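Local coordinates for protein CCMAN5 (Cellulosimicrobium cellulans, PDB 2XSG) that hydrolyses alpha-mannosidic linkages as a family 92 glycoside hydrolase, and enables mannose-6-phosphate modification of yeast-produced lysosomal enzymes, at residues G145-Y149 against F275-R279; L250-L254 against D265-L270; G506-G510 against A556-A562; A563-R568 against L597-E603. Numbering follows the deposited sequence.

Interaction 1: residues G145-Y149 against F275-R279; sequences GVHRY and FDAIR
R148 meets D276 in a salt bridge: NH1 and NH2 of R148 donate to the single oxygen OD1 of D276, at 3.1 and 3.0 Å. R279 NH1 reaches D276 OD1 at 3.2 Å, so one carboxylate oxygen serves two arginines and offsets the closeness of R148 NH2 and R279 NH1, 3.7 Å apart; E137 on the adjoining strand adds a second acid for R148. Both arginines have chi1 and chi2 t and chi3 p. Extended strand 145-149 belongs to the antiparallel sheet of the family 92 N-terminal domain; the first turn of helix 275-290 packs on it, N-to-C directions 137° apart (signed crossing angle -137°), axes 9.5 Å apart, CA atoms of V146 and F275 6.9 Å apart. F275, chi1 t, turns its ring face to R148 CB, 4.1 Å from the centroid (CH-pi); F275 CD1 lies over one guanidinium face, 3.5 Å from R148 CZ. V146 CG2 touches F275 CD2 at 3.5 Å, V146 CG1 I278 CD1 at 4.1 Å. R148 thus packs its stem on F275 while its charge pairs with D276 and E137.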
loop_
_atom_site.group_PDB
_atom_site.type_symbol
_atom_site.label_atom_id
_atom_site.label_comp_id
_atom_site.label_asym_id
_atom_site.label_seq_id
_atom_site.Cartn_x
_atom_site.Cartn_y
_atom_site.Cartn_z
ATOM N N GLY A 145 0.445 -20.964 -0.633
ATOM C CA GLY A 145 -0.952 -21.010 -0.266
ATOM C C GLY A 145 -1.369 -22.449 -0.080
ATOM O O GLY A 145 -1.096 -23.293 -0.945
ATOM N N VAL A 146 -2.018 -22.739 1.044
ATOM C CA VAL A 146 -2.497 -24.095 1.298
ATOM C C VAL A 146 -3.994 -24.096 1.379
ATOM O O VAL A 146 -4.590 -23.125 1.878
ATOM C CB VAL A 146 -1.862 -24.781 2.552
ATOM C CG1 VAL A 146 -0.384 -24.921 2.340
ATOM C CG2 VAL A 146 -2.166 -24.011 3.859
ATOM N N HIS A 147 -4.571 -25.183 0.869
ATOM C CA HIS A 147 -6.013 -25.396 0.763
ATOM C C HIS A 147 -6.418 -26.695 1.471
ATOM O O HIS A 147 -5.733 -27.734 1.339
ATOM C CB HIS A 147 -6.420 -25.556 -0.698
ATOM C CG HIS A 147 -6.042 -24.406 -1.579
ATOM N ND1 HIS A 147 -6.971 -23.705 -2.321
ATOM C CD2 HIS A 147 -4.837 -23.859 -1.868
ATOM C CE1 HIS A 147 -6.360 -22.757 -3.007
ATOM N NE2 HIS A 147 -5.065 -22.828 -2.753
ATOM N N ARG A 148 -7.528 -26.625 2.208
ATOM C CA ARG A 148 -8.238 -27.819 2.696
ATOM C C ARG A 148 -9.736 -27.720 2.382
ATOM O O ARG A 148 -10.409 -26.772 2.827
ATOM C CB ARG A 148 -8.032 -28.010 4.206
ATOM C CG ARG A 148 -8.651 -29.294 4.747
ATOM C CD ARG A 148 -8.240 -29.536 6.177
ATOM N NE ARG A 148 -8.583 -28.406 7.052
ATOM C CZ ARG A 148 -8.021 -28.206 8.237
ATOM N NH1 ARG A 148 -7.079 -29.048 8.668
ATOM N NH2 ARG A 148 -8.381 -27.167 8.986
ATOM N N TYR A 149 -10.247 -28.698 1.628
ATOM C CA TYR A 149 -11.649 -28.734 1.192
ATOM C C TYR A 149 -12.378 -29.956 1.719
ATOM O O TYR A 149 -11.829 -31.066 1.721
ATOM C CB TYR A 149 -11.738 -28.750 -0.344
ATOM C CG TYR A 149 -11.192 -27.513 -0.988
ATOM C CD1 TYR A 149 -9.927 -27.514 -1.563
ATOM C CD2 TYR A 149 -11.939 -26.334 -1.021
ATOM C CE1 TYR A 149 -9.414 -26.370 -2.159
ATOM C CE2 TYR A 149 -11.428 -25.184 -1.606
ATOM C CZ TYR A 149 -10.162 -25.205 -2.165
ATOM O OH TYR A 149 -9.643 -24.076 -2.748
ATOM N N PHE A 275 -1.881 -28.726 7.544
ATOM C CA PHE A 275 -2.596 -27.476 7.293
ATOM C C PHE A 275 -2.701 -26.615 8.564
ATOM O O PHE A 275 -2.334 -25.445 8.549
ATOM C CB PHE A 275 -3.978 -27.769 6.704
ATOM C CG PHE A 275 -4.781 -26.540 6.374
ATOM C CD1 PHE A 275 -5.575 -25.921 7.347
ATOM C CD2 PHE A 275 -4.765 -26.009 5.086
ATOM C CE1 PHE A 275 -6.323 -24.771 7.046
ATOM C CE2 PHE A 275 -5.506 -24.878 4.769
ATOM C CZ PHE A 275 -6.296 -24.253 5.757
ATOM N N ASP A 276 -3.183 -27.218 9.656
ATOM C CA ASP A 276 -3.369 -26.518 10.935
ATOM C C ASP A 276 -2.096 -25.867 11.450
ATOM O O ASP A 276 -2.144 -24.724 11.941
ATOM C CB ASP A 276 -3.935 -27.463 12.019
ATOM C CG ASP A 276 -5.400 -27.802 11.801
ATOM O OD1 ASP A 276 -6.039 -27.193 10.917
ATOM O OD2 ASP A 276 -5.914 -28.694 12.515
ATOM N N ALA A 277 -0.973 -26.590 11.345
ATOM C CA ALA A 277 0.334 -26.088 11.797
ATOM C C ALA A 277 0.883 -24.966 10.915
ATOM O O ALA A 277 1.512 -24.045 11.418
ATOM C CB ALA A 277 1.366 -27.225 11.918
ATOM N N ILE A 278 0.658 -25.053 9.611
ATOM C CA ILE A 278 1.014 -23.948 8.721
ATOM C C ILE A 278 0.164 -22.709 9.018
ATOM O O ILE A 278 0.690 -21.601 9.111
ATOM C CB ILE A 278 0.928 -24.354 7.217
ATOM C CG1 ILE A 278 1.922 -25.484 6.911
ATOM C CG2 ILE A 278 1.197 -23.149 6.317
ATOM C CD1 ILE A 278 1.549 -26.343 5.647
ATOM N N ARG A 279 -1.143 -22.900 9.192
ATOM C CA ARG A 279 -2.042 -21.796 9.557
ATOM C C ARG A 279 -1.632 -21.200 10.901
ATOM O O ARG A 279 -1.542 -19.979 11.042
ATOM C CB ARG A 279 -3.488 -22.273 9.626
ATOM C CG ARG A 279 -4.537 -21.150 9.823
ATOM C CD ARG A 279 -5.901 -21.732 10.270
ATOM N NE ARG A 279 -5.674 -22.545 11.462
ATOM C CZ ARG A 279 -6.279 -23.687 11.758
ATOM N NH1 ARG A 279 -7.223 -24.199 10.955
ATOM N NH2 ARG A 279 -5.923 -24.313 12.877
#

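Interaction 2: residues L250-L254 against D265-L270; sequences LQVTL and DQQVEL
Van der Waals contacts of mostly polar side chains make up this strand-helix packing. T253 CG2 rests 3.9 Å from D265 CB, and L270 CD1 (chi1 m, chi2 t) packs against Q251 NE2 at 3.7 Å and T253 OG1 at 4.3 Å. Geometrically, strand 250-254 is extended and residues 265-270 helical, crossing at a signed angle of 117° with axes 8.8 Å apart; T253 and Q266 are closest in register, CA to CA 5.8 Å. Alternation along the strand turns Q251 and T253 toward the helix and V252 and L254 away from it. Among the polar groups, Q266, with chi1 and chi2 both t, reaches toward the strand between Q251 and T253, while T253 OG1, chi1 m, bonds S144 and D265 OD1 bonds T328. Strand 250-254 lies between strands 144-150 and 198-208 in the antiparallel sheet of the family 92 N-terminal domain; helix 259-270, which follows it in the chain, folds back over that sheet beside helix 275-290, I278 touching both Q251 and L270.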
loop_
_atom_site.group_PDB
_atom_site.type_symbol
_atom_site.label_atom_id
_atom_site.label_comp_id
_atom_site.label_asym_id
_atom_site.label_seq_id
_atom_site.Cartn_x
_atom_site.Cartn_y
_atom_site.Cartn_z
ATOM N N LEU A 250 -4.318 -29.139 -1.031
ATOM C CA LEU A 250 -3.531 -28.615 -2.124
ATOM C C LEU A 250 -2.536 -27.627 -1.551
ATOM O O LEU A 250 -2.864 -26.878 -0.628
ATOM C CB LEU A 250 -4.423 -27.908 -3.149
ATOM C CG LEU A 250 -3.730 -27.563 -4.468
ATOM C CD1 LEU A 250 -3.685 -28.802 -5.324
ATOM C CD2 LEU A 250 -4.433 -26.430 -5.203
ATOM N N GLN A 251 -1.323 -27.628 -2.103
ATOM C CA GLN A 251 -0.271 -26.727 -1.648
ATOM C C GLN A 251 0.347 -26.062 -2.861
ATOM O O GLN A 251 0.821 -26.737 -3.770
ATOM C CB GLN A 251 0.786 -27.492 -0.829
ATOM C CG GLN A 251 0.239 -28.218 0.418
ATOM C CD GLN A 251 1.334 -28.754 1.315
ATOM O OE1 GLN A 251 1.177 -28.834 2.543
ATOM N NE2 GLN A 251 2.457 -29.113 0.716
ATOM N N VAL A 252 0.318 -24.731 -2.881
ATOM C CA VAL A 252 0.790 -23.960 -4.033
ATOM C C VAL A 252 1.916 -23.037 -3.576
ATOM O O VAL A 252 1.730 -22.260 -2.640
ATOM C CB VAL A 252 -0.344 -23.078 -4.619
ATOM C CG1 VAL A 252 0.139 -22.304 -5.844
ATOM C CG2 VAL A 252 -1.601 -23.913 -4.946
ATOM N N THR A 253 3.068 -23.102 -4.237
ATOM C CA THR A 253 4.174 -22.206 -3.884
ATOM C C THR A 253 4.638 -21.425 -5.118
ATOM O O THR A 253 4.677 -21.990 -6.223
ATOM C CB THR A 253 5.335 -22.981 -3.218
ATOM O OG1 THR A 253 4.844 -23.630 -2.042
ATOM C CG2 THR A 253 6.477 -22.060 -2.817
ATOM N N LEU A 254 4.954 -20.141 -4.908
ATOM C CA LEU A 254 5.364 -19.198 -5.958
ATOM C C LEU A 254 6.835 -18.807 -5.853
ATOM O O LEU A 254 7.378 -18.645 -4.769
ATOM C CB LEU A 254 4.514 -17.904 -5.887
ATOM C CG LEU A 254 2.994 -18.057 -5.920
ATOM C CD1 LEU A 254 2.217 -16.803 -5.465
ATOM C CD2 LEU A 254 2.569 -18.465 -7.335
ATOM N N ASP A 265 11.522 -24.152 -2.269
ATOM C CA ASP A 265 10.843 -23.253 -1.333
ATOM C C ASP A 265 9.724 -23.980 -0.612
ATOM O O ASP A 265 9.536 -23.798 0.589
ATOM C CB ASP A 265 10.266 -22.029 -2.059
ATOM C CG ASP A 265 11.344 -21.108 -2.630
ATOM O OD1 ASP A 265 12.523 -21.169 -2.184
ATOM O OD2 ASP A 265 11.012 -20.318 -3.545
ATOM N N GLN A 266 8.977 -24.795 -1.357
ATOM C CA GLN A 266 7.849 -25.502 -0.798
ATOM C C GLN A 266 8.297 -26.514 0.245
ATOM O O GLN A 266 7.676 -26.597 1.305
ATOM C CB GLN A 266 6.973 -26.182 -1.867
ATOM C CG GLN A 266 5.647 -26.629 -1.279
ATOM C CD GLN A 266 4.632 -27.046 -2.319
ATOM O OE1 GLN A 266 3.768 -26.240 -2.733
ATOM N NE2 GLN A 266 4.728 -28.297 -2.764
ATOM N N GLN A 267 9.359 -27.270 -0.051
ATOM C CA GLN A 267 9.886 -28.234 0.915
ATOM C C GLN A 267 10.451 -27.531 2.156
ATOM O O GLN A 267 10.264 -28.024 3.278
ATOM C CB GLN A 267 10.890 -29.225 0.295
ATOM C CG GLN A 267 12.293 -28.705 0.001
ATOM C CD GLN A 267 13.107 -29.645 -0.906
ATOM O OE1 GLN A 267 12.563 -30.599 -1.490
ATOM N NE2 GLN A 267 14.413 -29.370 -1.036
ATOM N N VAL A 268 11.086 -26.370 1.958
ATOM C CA VAL A 268 11.622 -25.580 3.077
ATOM C C VAL A 268 10.501 -24.995 3.928
ATOM O O VAL A 268 10.478 -25.186 5.129
ATOM C CB VAL A 268 12.621 -24.470 2.608
ATOM C CG1 VAL A 268 12.950 -23.506 3.758
ATOM C CG2 VAL A 268 13.921 -25.107 2.085
ATOM N N GLU A 269 9.547 -24.345 3.277
ATOM C CA GLU A 269 8.474 -23.620 3.941
ATOM C C GLU A 269 7.440 -24.513 4.627
ATOM O O GLU A 269 7.018 -24.238 5.756
ATOM C CB GLU A 269 7.761 -22.750 2.900
ATOM C CG GLU A 269 7.255 -21.468 3.435
ATOM C CD GLU A 269 7.044 -20.421 2.351
ATOM O OE1 GLU A 269 6.108 -20.595 1.534
ATOM O OE2 GLU A 269 7.795 -19.418 2.356
ATOM N N LEU A 270 7.030 -25.572 3.929
ATOM C CA LEU A 270 5.909 -26.396 4.354
ATOM C C LEU A 270 6.305 -27.780 4.886
ATOM O O LEU A 270 5.600 -28.339 5.735
ATOM C CB LEU A 270 4.910 -26.563 3.206
ATOM C CG LEU A 270 4.394 -25.286 2.536
ATOM C CD1 LEU A 270 3.356 -25.653 1.490
ATOM C CD2 LEU A 270 3.847 -24.263 3.529
#

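Interaction 3: residues G506-G510 against A556-A562; sequences GTQVG and AMGGHEA
Here a beta strand docks against the turn between two helices, in the catalytic domain and well away from the centre of the chain. Strand 508-512 supplies extended residues Q508-G510, preceded by a turn at G506 (phi 93°), and meets the junction between helices 550-556 and 560-570. One backbone hydrogen bond fixes the register: G510 N donates to M557 O at 2.7 Å and 167°, with the two CA atoms 3.9 Å apart. The same oxygen receives a CA-H...O contact from V509 CA at 3.5 Å. So close an approach suits glycine, since a CB on G510 would clash with A556 O, and one on G558 would strike Q508 O. Water 1 bridges the backbones further, donating to Q508 O at 2.6 Å and to G558 O at 3.2 Å. Around these bonds lies an apolar patch: V509 (chi1 t) sets CG1 3.6 Å from M557 CE and CG2 4.1 Å from A562 CB, and T507 CG2 reaches A562 CA at 4.0 Å. The small A562 lets the strand come near, its CA 5.0 Å from that of V509. Q508 NE2 hydrogen-bonds G506 O at 2.9 Å, and also T502. G558 (phi 110°) ends the first helix in a Schellman motif and G559 takes the N-cap of the next, a glycine-built helix-to-helix turn on which the strand packs.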
loop_
_atom_site.group_PDB
_atom_site.type_symbol
_atom_site.label_atom_id
_atom_site.label_comp_id
_atom_site.label_asym_id
_atom_site.label_seq_id
_atom_site.Cartn_x
_atom_site.Cartn_y
_atom_site.Cartn_z
ATOM N N GLY A 506 -7.673 41.129 3.666
ATOM C CA GLY A 506 -6.879 41.726 2.582
ATOM C C GLY A 506 -5.481 41.157 2.371
ATOM O O GLY A 506 -4.840 41.468 1.372
ATOM N N THR A 507 -5.003 40.328 3.303
ATOM C CA THR A 507 -3.663 39.746 3.215
ATOM C C THR A 507 -3.486 38.976 1.900
ATOM O O THR A 507 -4.345 38.169 1.527
ATOM C CB THR A 507 -3.340 38.819 4.413
ATOM O OG1 THR A 507 -3.531 39.523 5.647
ATOM C CG2 THR A 507 -1.888 38.318 4.355
ATOM N N GLN A 508 -2.371 39.235 1.212
ATOM C CA GLN A 508 -2.085 38.615 -0.083
ATOM C C GLN A 508 -1.351 37.279 0.063
ATOM O O GLN A 508 -0.220 37.221 0.554
ATOM C CB GLN A 508 -1.296 39.574 -0.964
ATOM C CG GLN A 508 -2.021 40.887 -1.230
ATOM C CD GLN A 508 -3.273 40.654 -2.026
ATOM O OE1 GLN A 508 -3.217 40.378 -3.222
ATOM N NE2 GLN A 508 -4.422 40.729 -1.360
ATOM N N VAL A 509 -1.990 36.212 -0.400
ATOM C CA VAL A 509 -1.456 34.865 -0.217
ATOM C C VAL A 509 -1.058 34.272 -1.550
ATOM O O VAL A 509 -1.887 34.165 -2.458
ATOM C CB VAL A 509 -2.496 33.935 0.457
ATOM C CG1 VAL A 509 -1.903 32.552 0.686
ATOM C CG2 VAL A 509 -3.019 34.572 1.773
ATOM N N GLY A 510 0.215 33.888 -1.666
ATOM C CA GLY A 510 0.727 33.267 -2.878
ATOM C C GLY A 510 0.410 31.783 -2.954
ATOM O O GLY A 510 0.453 31.077 -1.945
ATOM N N ALA A 556 7.615 32.465 -0.128
ATOM C CA ALA A 556 7.064 32.652 -1.466
ATOM C C ALA A 556 5.568 32.970 -1.427
ATOM O O ALA A 556 5.053 33.623 -2.332
ATOM C CB ALA A 556 7.338 31.423 -2.343
ATOM N N MET A 557 4.892 32.496 -0.375
ATOM C CA MET A 557 3.470 32.731 -0.142
ATOM C C MET A 557 3.181 34.167 0.292
ATOM O O MET A 557 2.026 34.616 0.246
ATOM C CB MET A 557 2.944 31.784 0.948
ATOM C CG MET A 557 2.747 30.330 0.521
ATOM S SD MET A 557 1.938 29.355 1.816
ATOM C CE MET A 557 0.217 29.860 1.647
ATOM N N GLY A 558 4.217 34.869 0.741
ATOM C CA GLY A 558 4.084 36.256 1.180
ATOM C C GLY A 558 4.251 36.405 2.686
ATOM O O GLY A 558 3.750 37.367 3.284
ATOM N N GLY A 559 4.941 35.445 3.307
ATOM C CA GLY A 559 5.302 35.561 4.719
ATOM C C GLY A 559 4.430 34.753 5.664
ATOM O O GLY A 559 3.516 34.054 5.238
ATOM N N HIS A 560 4.725 34.864 6.954
ATOM C CA HIS A 560 4.137 34.006 7.956
ATOM C C HIS A 560 2.622 34.155 8.062
ATOM O O HIS A 560 1.889 33.163 8.057
ATOM C CB HIS A 560 4.792 34.252 9.313
ATOM C CG HIS A 560 4.279 33.354 10.390
ATOM N ND1 HIS A 560 4.921 32.188 10.761
ATOM C CD2 HIS A 560 3.187 33.455 11.188
ATOM C CE1 HIS A 560 4.243 31.609 11.738
ATOM N NE2 HIS A 560 3.185 32.356 12.012
ATOM N N GLU A 561 2.160 35.394 8.159
ATOM C CA GLU A 561 0.726 35.654 8.278
ATOM C C GLU A 561 -0.035 35.136 7.047
ATOM O O GLU A 561 -1.144 34.597 7.183
ATOM C CB GLU A 561 0.447 37.153 8.547
ATOM C CG GLU A 561 -1.039 37.526 8.805
ATOM C CD GLU A 561 -1.674 36.847 10.036
ATOM O OE1 GLU A 561 -0.955 36.284 10.901
ATOM O OE2 GLU A 561 -2.919 36.883 10.135
ATOM N N ALA A 562 0.561 35.284 5.863
ATOM C CA ALA A 562 -0.076 34.810 4.639
ATOM C C ALA A 562 -0.227 33.285 4.679
ATOM O O ALA A 562 -1.298 32.769 4.360
ATOM C CB ALA A 562 0.705 35.249 3.401
HETATM O O HOH W 1 1.375 38.820 1.791
#

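Interaction 4: residues A563-R568 against L597-E603; sequences ARLGMR and LFNYTGE
E603 is the acceptor on which two arginines of one helical face converge. R568 NH1 approaches E603 OE2 at 2.8 Å in a salt bridge and also donates to E603 OE1 at 3.2 Å; R564 NH1 makes a longer salt bridge to E603 OE1, 3.5 Å, and R564 NH2 pairs with E561. A helical turn apart, both arginines reach the one carboxylate. Water 2 donates to R564 O at 2.9 Å and to E603 OE1 at 2.8 Å, and accepts from T601 OG1 at 2.7 Å, tying the helix to the loop. Within the helix, M567 N bonds A563 O at 2.9 Å and R568 N bonds R564 O at 3.2 Å. Residues 597-600 have helical phi/psi without the regular bonds; E603 N donates to F598 O at 2.8 Å, while G602 (phi 74°) turns the chain. This packs helix 560-570 against the loop that leads into helix 604-616, within a catalytic domain that is probably the (alpha/alpha)6 barrel of family 92. Beside the charges, M567 CE lies 3.6 Å from the F598 centroid over the ring face, a CH-pi contact; M567 SD, 5.0 Å from that centroid, makes a Met-aromatic one; M567 CE touches L597 CB at 3.8 Å. T601 (chi1 p) packs CG2 against R564 CA at 3.6 Å; CA atoms are 4.9 Å apart for R564 and T601, 6.8 Å for M567 and F598.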
loop_
_atom_site.group_PDB
_atom_site.type_symbol
_atom_site.label_atom_id
_atom_site.label_comp_id
_atom_site.label_asym_id
_atom_site.label_seq_id
_atom_site.Cartn_x
_atom_site.Cartn_y
_atom_site.Cartn_z
ATOM N N ALA A 563 0.841 32.583 5.086
ATOM C CA ALA A 563 0.812 31.107 5.246
ATOM C C ALA A 563 -0.226 30.670 6.256
ATOM O O ALA A 563 -0.975 29.707 6.015
ATOM C CB ALA A 563 2.171 30.583 5.667
ATOM N N ARG A 564 -0.247 31.365 7.395
ATOM C CA ARG A 564 -1.118 31.023 8.517
ATOM C C ARG A 564 -2.573 31.124 8.085
ATOM O O ARG A 564 -3.373 30.232 8.389
ATOM C CB ARG A 564 -0.830 31.921 9.735
ATOM C CG ARG A 564 -1.633 31.569 11.020
ATOM C CD ARG A 564 -1.547 32.681 12.096
ATOM N NE ARG A 564 -2.367 33.844 11.745
ATOM C CZ ARG A 564 -3.686 33.926 11.924
ATOM N NH1 ARG A 564 -4.361 32.919 12.479
ATOM N NH2 ARG A 564 -4.339 35.026 11.548
ATOM N N LEU A 565 -2.894 32.191 7.350
ATOM C CA LEU A 565 -4.257 32.416 6.863
ATOM C C LEU A 565 -4.599 31.447 5.715
ATOM O O LEU A 565 -5.730 30.985 5.610
ATOM C CB LEU A 565 -4.444 33.873 6.431
ATOM C CG LEU A 565 -4.477 34.928 7.553
ATOM C CD1 LEU A 565 -4.301 36.311 6.974
ATOM C CD2 LEU A 565 -5.787 34.866 8.341
ATOM N N GLY A 566 -3.614 31.137 4.869
ATOM C CA GLY A 566 -3.781 30.119 3.819
ATOM C C GLY A 566 -4.153 28.749 4.379
ATOM O O GLY A 566 -5.082 28.081 3.883
ATOM N N MET A 567 -3.436 28.341 5.424
ATOM C CA MET A 567 -3.646 27.047 6.078
ATOM C C MET A 567 -5.020 26.978 6.690
ATOM O O MET A 567 -5.725 25.995 6.506
ATOM C CB MET A 567 -2.565 26.779 7.124
ATOM C CG MET A 567 -1.378 26.006 6.581
ATOM S SD MET A 567 -1.798 24.457 5.711
ATOM C CE MET A 567 -2.519 23.494 7.017
ATOM N N ARG A 568 -5.424 28.046 7.378
ATOM C CA ARG A 568 -6.786 28.145 7.876
ATOM C C ARG A 568 -7.843 28.038 6.774
ATOM O O ARG A 568 -8.818 27.328 6.948
ATOM C CB ARG A 568 -6.970 29.403 8.736
ATOM C CG ARG A 568 -6.039 29.402 9.964
ATOM C CD ARG A 568 -6.159 30.652 10.821
ATOM N NE ARG A 568 -7.453 30.662 11.496
ATOM C CZ ARG A 568 -7.667 30.301 12.760
ATOM N NH1 ARG A 568 -6.675 29.922 13.536
ATOM N NH2 ARG A 568 -8.891 30.341 13.242
ATOM N N LEU A 597 0.484 20.688 8.794
ATOM C CA LEU A 597 1.206 21.932 8.482
ATOM C C LEU A 597 0.892 23.113 9.398
ATOM O O LEU A 597 1.588 24.132 9.373
ATOM C CB LEU A 597 1.049 22.310 7.007
ATOM C CG LEU A 597 1.454 21.188 6.040
ATOM C CD1 LEU A 597 1.343 21.649 4.593
ATOM C CD2 LEU A 597 2.857 20.674 6.340
ATOM N N PHE A 598 -0.154 22.978 10.207
ATOM C CA PHE A 598 -0.467 23.994 11.203
ATOM C C PHE A 598 0.652 24.166 12.232
ATOM O O PHE A 598 0.802 25.256 12.797
ATOM C CB PHE A 598 -1.810 23.706 11.882
ATOM C CG PHE A 598 -2.996 23.902 10.989
ATOM C CD1 PHE A 598 -3.707 22.797 10.504
ATOM C CD2 PHE A 598 -3.416 25.185 10.636
ATOM C CE1 PHE A 598 -4.841 22.965 9.699
ATOM C CE2 PHE A 598 -4.544 25.367 9.830
ATOM C CZ PHE A 598 -5.256 24.247 9.353
ATOM N N ASN A 599 1.437 23.101 12.452
ATOM C CA ASN A 599 2.644 23.156 13.279
ATOM C C ASN A 599 3.642 24.185 12.735
ATOM O O ASN A 599 4.406 24.780 13.484
ATOM C CB ASN A 599 3.348 21.791 13.306
ATOM C CG ASN A 599 2.633 20.756 14.158
ATOM O OD1 ASN A 599 1.619 21.035 14.797
ATOM N ND2 ASN A 599 3.167 19.535 14.160
ATOM N N TYR A 600 3.633 24.373 11.422
ATOM C CA TYR A 600 4.552 25.298 10.760
ATOM C C TYR A 600 4.044 26.722 10.761
ATOM O O TYR A 600 4.831 27.651 10.594
ATOM C CB TYR A 600 4.798 24.878 9.314
ATOM C CG TYR A 600 5.559 23.576 9.130
ATOM C CD1 TYR A 600 4.910 22.338 9.261
ATOM C CD2 TYR A 600 6.914 23.576 8.791
ATOM C CE1 TYR A 600 5.595 21.136 9.068
ATOM C CE2 TYR A 600 7.611 22.357 8.586
ATOM C CZ TYR A 600 6.930 21.148 8.719
ATOM O OH TYR A 600 7.580 19.946 8.547
ATOM N N THR A 601 2.735 26.903 10.934
ATOM C CA THR A 601 2.162 28.247 10.972
ATOM C C THR A 601 1.910 28.731 12.386
ATOM O O THR A 601 1.151 29.683 12.577
ATOM C CB THR A 601 0.816 28.344 10.216
ATOM O OG1 THR A 601 -0.111 27.389 10.755
ATOM C CG2 THR A 601 1.013 28.126 8.714
ATOM N N GLY A 602 2.532 28.071 13.363
ATOM C CA GLY A 602 2.428 28.454 14.781
ATOM C C GLY A 602 1.091 28.111 15.405
ATOM O O GLY A 602 0.687 28.695 16.420
ATOM N N GLU A 603 0.378 27.158 14.811
ATOM C CA GLU A 603 -0.929 26.770 15.362
ATOM C C GLU A 603 -1.018 25.257 15.551
ATOM O O GLU A 603 -1.859 24.594 14.941
ATOM C CB GLU A 603 -2.073 27.326 14.500
ATOM C CG GLU A 603 -2.061 28.860 14.410
ATOM C CD GLU A 603 -3.382 29.425 13.954
ATOM O OE1 GLU A 603 -3.619 29.471 12.731
ATOM O OE2 GLU A 603 -4.195 29.811 14.819
HETATM O O HOH W 2 -2.582 28.377 10.410
#

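From the N terminus, strand 144-150 opens the loop that interaction 1 closes at helix 275-290, 126 residues on. Nested within it, interaction 2 shuts a short loop between strand 248-255 and helix 259-270. The strands are neighbours in one antiparallel sheet, bonded G145 N to V252 O (2.7 Å), so two successive helices are laid side by side upon that sheet. Further along, interaction 3 closes the loop between 506-510 and 556-562; interaction 4 follows in series, opening at 563-568 and closing at 597-603, 29 residues on, to join helix 560-570 to the loop before helix 604-616. Both use helix 560-570 and touch, M557 CE to A563 CA 3.9 Å. The two pairs lie on opposite sides of the chain's centre.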